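Lys-gingipain catalytic subunit (Porphyromonas gingivalis, PDB 6I9A) is a secreted calcium-binding cysteine endopeptidase that cleaves host proteins after lysine and may act as a virulence factor in periodontal disease. Local coordinates at residues Ser382-Ala394 with Gln427-Thr439. Sequence-based numbering, arbitrary orientation.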
loop_
_atom_site.group_PDB
_atom_site.type_symbol
_atom_site.label_atom_id
_atom_site.label_comp_id
_atom_site.label_asym_id
_atom_site.label_seq_id
_atom_site.Cartn_x
_atom_site.Cartn_y
_atom_site.Cartn_z
ATOM N N SER A 382 8.925 -30.678 15.072
ATOM C CA SER A 382 7.723 -30.610 15.866
ATOM C C SER A 382 7.652 -29.286 16.611
ATOM O O SER A 382 8.631 -28.546 16.666
ATOM C CB SER A 382 7.671 -31.787 16.842
ATOM O OG SER A 382 8.582 -31.559 17.895
ATOM N N LEU A 383 6.516 -29.042 17.211
ATOM C CA LEU A 383 6.250 -27.887 18.040
ATOM C C LEU A 383 5.769 -28.440 19.378
ATOM O O LEU A 383 4.555 -28.638 19.533
ATOM C CB LEU A 383 5.210 -26.946 17.420
ATOM C CG LEU A 383 5.587 -26.234 16.118
ATOM C CD1 LEU A 383 4.355 -25.557 15.542
ATOM C CD2 LEU A 383 6.765 -25.273 16.300
ATOM N N PRO A 384 6.673 -28.659 20.365
ATOM C CA PRO A 384 6.218 -29.179 21.676
ATOM C C PRO A 384 5.153 -28.263 22.279
ATOM O O PRO A 384 5.243 -27.029 22.194
ATOM C CB PRO A 384 7.492 -29.173 22.520
ATOM C CG PRO A 384 8.586 -29.392 21.540
ATOM C CD PRO A 384 8.147 -28.546 20.331
ATOM N N GLN A 385 4.153 -28.844 22.914
ATOM C CA GLN A 385 3.072 -28.055 23.492
ATOM C C GLN A 385 3.502 -27.287 24.704
ATOM O O GLN A 385 4.554 -27.605 25.278
ATOM C CB GLN A 385 1.869 -28.952 23.867
ATOM C CG GLN A 385 1.281 -29.617 22.620
ATOM C CD GLN A 385 0.027 -30.399 22.853
ATOM O OE1 GLN A 385 -0.857 -29.985 23.579
ATOM N NE2 GLN A 385 -0.095 -31.530 22.186
ATOM N N ASN A 386 2.789 -26.174 25.004
ATOM C CA ASN A 386 2.968 -25.375 26.215
ATOM C C ASN A 386 4.333 -24.722 26.297
ATOM O O ASN A 386 4.944 -24.637 27.372
ATOM C CB ASN A 386 2.718 -26.255 27.489
ATOM C CG ASN A 386 1.359 -26.903 27.420
ATOM O OD1 ASN A 386 0.332 -26.252 27.414
ATOM N ND2 ASN A 386 1.349 -28.216 27.330
ATOM N N GLN A 387 4.800 -24.192 25.140
ATOM C CA GLN A 387 6.079 -23.471 25.087
ATOM C C GLN A 387 5.838 -21.989 24.853
ATOM O O GLN A 387 4.992 -21.639 24.011
ATOM C CB GLN A 387 7.014 -23.991 23.977
ATOM C CG GLN A 387 7.366 -25.468 24.044
ATOM C CD GLN A 387 8.029 -25.813 25.338
ATOM O OE1 GLN A 387 8.981 -25.153 25.765
ATOM N NE2 GLN A 387 7.485 -26.837 26.012
ATOM N N ALA A 388 6.601 -21.132 25.512
ATOM C CA ALA A 388 6.493 -19.689 25.370
ATOM C C ALA A 388 7.058 -19.214 24.034
ATOM O O ALA A 388 6.681 -18.118 23.583
ATOM C CB ALA A 388 7.233 -18.988 26.514
ATOM N N SER A 389 7.950 -19.986 23.433
ATOM C CA SER A 389 8.516 -19.594 22.135
ATOM C C SER A 389 9.045 -20.786 21.434
ATOM O O SER A 389 9.274 -21.840 22.068
ATOM C CB SER A 389 9.612 -18.545 22.323
ATOM O OG SER A 389 10.733 -19.069 23.020
ATOM N N TYR A 390 9.298 -20.642 20.118
ATOM C CA TYR A 390 9.968 -21.626 19.296
ATOM C C TYR A 390 10.990 -20.941 18.435
ATOM O O TYR A 390 10.749 -19.831 17.972
ATOM C CB TYR A 390 9.032 -22.392 18.352
ATOM C CG TYR A 390 7.862 -23.065 19.029
ATOM C CD1 TYR A 390 8.011 -24.294 19.672
ATOM C CD2 TYR A 390 6.599 -22.486 19.013
ATOM C CE1 TYR A 390 6.933 -24.914 20.297
ATOM C CE2 TYR A 390 5.506 -23.107 19.609
ATOM C CZ TYR A 390 5.676 -24.324 20.253
ATOM O OH TYR A 390 4.585 -24.888 20.879
ATOM N N SER A 391 12.092 -21.600 18.121
ATOM C CA SER A 391 13.059 -21.083 17.141
ATOM C C SER A 391 12.714 -21.666 15.791
ATOM O O SER A 391 12.473 -22.863 15.639
ATOM C CB SER A 391 14.480 -21.460 17.561
ATOM O OG SER A 391 14.639 -22.862 17.731
ATOM N N ILE A 392 12.706 -20.781 14.767
ATOM C CA ILE A 392 12.467 -21.135 13.386
ATOM C C ILE A 392 13.549 -20.403 12.604
ATOM O O ILE A 392 13.759 -19.229 12.871
ATOM C CB ILE A 392 11.007 -20.841 12.923
ATOM C CG1 ILE A 392 10.034 -21.782 13.703
ATOM C CG2 ILE A 392 10.912 -21.023 11.440
ATOM C CD1 ILE A 392 8.548 -21.727 13.375
ATOM N N GLN A 393 14.239 -21.082 11.685
ATOM C CA GLN A 393 15.282 -20.374 10.972
ATOM C C GLN A 393 14.769 -19.931 9.604
ATOM O O GLN A 393 14.033 -20.643 8.935
ATOM C CB GLN A 393 16.561 -21.199 10.901
ATOM C CG GLN A 393 17.116 -21.529 12.302
ATOM C CD GLN A 393 16.354 -22.642 12.994
ATOM O OE1 GLN A 393 15.838 -23.567 12.351
ATOM N NE2 GLN A 393 16.290 -22.585 14.323
ATOM N N ALA A 394 15.187 -18.723 9.215
ATOM C CA ALA A 394 14.802 -18.125 7.940
ATOM C C ALA A 394 15.774 -17.017 7.634
ATOM O O ALA A 394 16.460 -16.538 8.530
ATOM C CB ALA A 394 13.368 -17.605 7.981
ATOM N N GLN A 427 -0.305 -19.988 23.537
ATOM C CA GLN A 427 0.496 -21.199 23.477
ATOM C C GLN A 427 -0.279 -22.329 22.817
ATOM O O GLN A 427 -1.508 -22.305 22.733
ATOM C CB GLN A 427 1.012 -21.613 24.877
ATOM C CG GLN A 427 1.954 -20.569 25.477
ATOM C CD GLN A 427 2.617 -21.068 26.726
ATOM O OE1 GLN A 427 2.420 -22.227 27.155
ATOM N NE2 GLN A 427 3.440 -20.223 27.290
ATOM N N ILE A 428 0.482 -23.311 22.270
ATOM C CA ILE A 428 -0.129 -24.496 21.666
ATOM C C ILE A 428 -0.453 -25.488 22.778
ATOM O O ILE A 428 0.440 -25.955 23.489
ATOM C CB ILE A 428 0.822 -25.099 20.614
ATOM C CG1 ILE A 428 0.976 -24.095 19.446
ATOM C CG2 ILE A 428 0.331 -26.461 20.104
ATOM C CD1 ILE A 428 1.949 -24.547 18.332
ATOM N N THR A 429 -1.730 -25.757 22.945
ATOM C CA THR A 429 -2.176 -26.676 24.022
ATOM C C THR A 429 -2.998 -27.818 23.482
ATOM O O THR A 429 -3.501 -28.642 24.282
ATOM C CB THR A 429 -3.042 -25.919 25.024
ATOM O OG1 THR A 429 -4.248 -25.559 24.351
ATOM C CG2 THR A 429 -2.352 -24.706 25.590
ATOM N N GLU A 430 -3.234 -27.842 22.152
ATOM C CA GLU A 430 -4.099 -28.830 21.514
ATOM C C GLU A 430 -3.428 -29.418 20.288
ATOM O O GLU A 430 -2.664 -28.713 19.580
ATOM C CB GLU A 430 -5.421 -28.173 21.061
ATOM C CG GLU A 430 -6.234 -27.414 22.099
ATOM C CD GLU A 430 -6.660 -28.235 23.300
ATOM O OE1 GLU A 430 -7.061 -29.408 23.112
ATOM O OE2 GLU A 430 -6.587 -27.706 24.432
ATOM N N ASN A 431 -3.759 -30.674 19.975
ATOM C CA ASN A 431 -3.239 -31.300 18.769
ATOM C C ASN A 431 -3.886 -30.680 17.527
ATOM O O ASN A 431 -4.961 -30.109 17.600
ATOM C CB ASN A 431 -3.502 -32.816 18.814
ATOM C CG ASN A 431 -2.760 -33.516 19.919
ATOM O OD1 ASN A 431 -1.750 -33.026 20.453
ATOM N ND2 ASN A 431 -3.245 -34.703 20.279
ATOM N N GLY A 432 -3.161 -30.674 16.417
ATOM C CA GLY A 432 -3.686 -30.138 15.175
ATOM C C GLY A 432 -2.592 -29.847 14.183
ATOM O O GLY A 432 -1.417 -30.058 14.485
ATOM N N ASN A 433 -3.007 -29.387 12.998
ATOM C CA ASN A 433 -2.089 -29.004 11.932
ATOM C C ASN A 433 -1.912 -27.489 12.006
ATOM O O ASN A 433 -2.863 -26.765 11.700
ATOM C CB ASN A 433 -2.618 -29.464 10.557
ATOM C CG ASN A 433 -1.518 -29.908 9.617
ATOM O OD1 ASN A 433 -0.324 -29.844 9.930
ATOM N ND2 ASN A 433 -1.895 -30.389 8.446
ATOM N N TYR A 434 -0.725 -27.023 12.442
ATOM C CA TYR A 434 -0.505 -25.582 12.579
ATOM C C TYR A 434 0.127 -24.979 11.350
ATOM O O TYR A 434 1.047 -25.567 10.799
ATOM C CB TYR A 434 0.367 -25.328 13.826
ATOM C CG TYR A 434 -0.429 -25.591 15.094
ATOM C CD1 TYR A 434 -0.665 -26.893 15.540
ATOM C CD2 TYR A 434 -0.999 -24.547 15.809
ATOM C CE1 TYR A 434 -1.438 -27.143 16.674
ATOM C CE2 TYR A 434 -1.769 -24.785 16.948
ATOM C CZ TYR A 434 -2.019 -26.086 17.344
ATOM O OH TYR A 434 -2.812 -26.294 18.452
ATOM N N ASP A 435 -0.369 -23.817 10.943
ATOM C CA ASP A 435 0.181 -23.136 9.777
ATOM C C ASP A 435 1.420 -22.344 10.188
ATOM O O ASP A 435 1.414 -21.699 11.229
ATOM C CB ASP A 435 -0.906 -22.198 9.183
ATOM C CG ASP A 435 -2.141 -22.984 8.765
ATOM O OD1 ASP A 435 -3.230 -22.771 9.368
ATOM O OD2 ASP A 435 -2.010 -23.868 7.901
ATOM N N VAL A 436 2.410 -22.357 9.328
ATOM C CA VAL A 436 3.636 -21.597 9.508
ATOM C C VAL A 436 3.836 -20.828 8.247
ATOM O O VAL A 436 3.946 -21.413 7.176
ATOM C CB VAL A 436 4.865 -22.475 9.816
ATOM C CG1 VAL A 436 6.108 -21.613 10.034
ATOM C CG2 VAL A 436 4.606 -23.368 11.029
ATOM N N VAL A 437 3.883 -19.498 8.342
ATOM C CA VAL A 437 4.035 -18.598 7.181
ATOM C C VAL A 437 5.261 -17.776 7.404
ATOM O O VAL A 437 5.468 -17.231 8.504
ATOM C CB VAL A 437 2.762 -17.742 6.949
ATOM C CG1 VAL A 437 2.984 -16.715 5.826
ATOM C CG2 VAL A 437 1.577 -18.644 6.607
ATOM N N ILE A 438 6.089 -17.673 6.359
ATOM C CA ILE A 438 7.303 -16.856 6.402
ATOM C C ILE A 438 7.277 -15.883 5.253
ATOM O O ILE A 438 7.127 -16.318 4.097
ATOM C CB ILE A 438 8.589 -17.712 6.367
ATOM C CG1 ILE A 438 8.534 -18.862 7.421
ATOM C CG2 ILE A 438 9.839 -16.819 6.539
ATOM C CD1 ILE A 438 9.777 -19.840 7.321
ATOM N N THR A 439 7.380 -14.597 5.564
ATOM C CA THR A 439 7.349 -13.562 4.510
ATOM C C THR A 439 8.538 -12.647 4.684
ATOM O O THR A 439 9.137 -12.534 5.763
ATOM C CB THR A 439 6.032 -12.740 4.591
ATOM O OG1 THR A 439 5.902 -12.127 5.882
ATOM C CG2 THR A 439 4.774 -13.570 4.298
HETATM O O HOH W 1 0.187 -23.519 28.061
HETATM O O HOH W 2 3.274 -23.232 22.701
#
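Ile-428 and Leu-383 meet at the end of the beta-sandwich formed by the C-terminal Ig-like domain of this C25 peptidase. Strands 389-394 and 432-439 face each other across the sandwich, with axes 9.6 Å apart and N-to-C directions 39° apart. The loops before them close its end.

Ile-428 is the main bump. Its CG1 lies anti to the carbonyl carbon (chi1 -66°), and the extended chain carries CD1 into a hollow between two tyrosines and a leucine. Leu-383 CD1 touches Ile-428 CD1 at 3.8 Å, the two side chains crossing at about a right angle. The same methyl of Ile-428 lies 3.9 Å above the Tyr-434 ring plane, offset toward the rim. It meets the Tyr-390 ring obliquely. The other branch of Leu-383, CD2, sits over the centre of that ring, while CD1 also reaches Tyr-434 CB.

Further along, the side chains touch more sparsely. Ile-392 CD1 meets Val-436 CG1, and Ala-394 CB rests on Ile-438 CG2 at 3.9 Å. Val-400 and Ile-402 of strand 399-404 add to this core beside Ile-392 and Tyr-390.

The loops join through polar atoms. Asn-386 N donates to Ile-428 O at 2.8 Å, nearly straight down the carbonyl. Gln-385 stretches past the Ile-428 CG2 branch and its NE2 makes a weak hydrogen bond to Asn-431 OD1, the two amide planes almost perpendicular. One water bridges Asn-386 OD1 and Gln-427 OE1. A second accepts from Gln-387 N and Ile-428 N and donates to Tyr-390 OH. That hydroxyl in turn gives its own proton to Pro-384 O, with 2.6 Å between Tyr-390 OH and Pro-384 O.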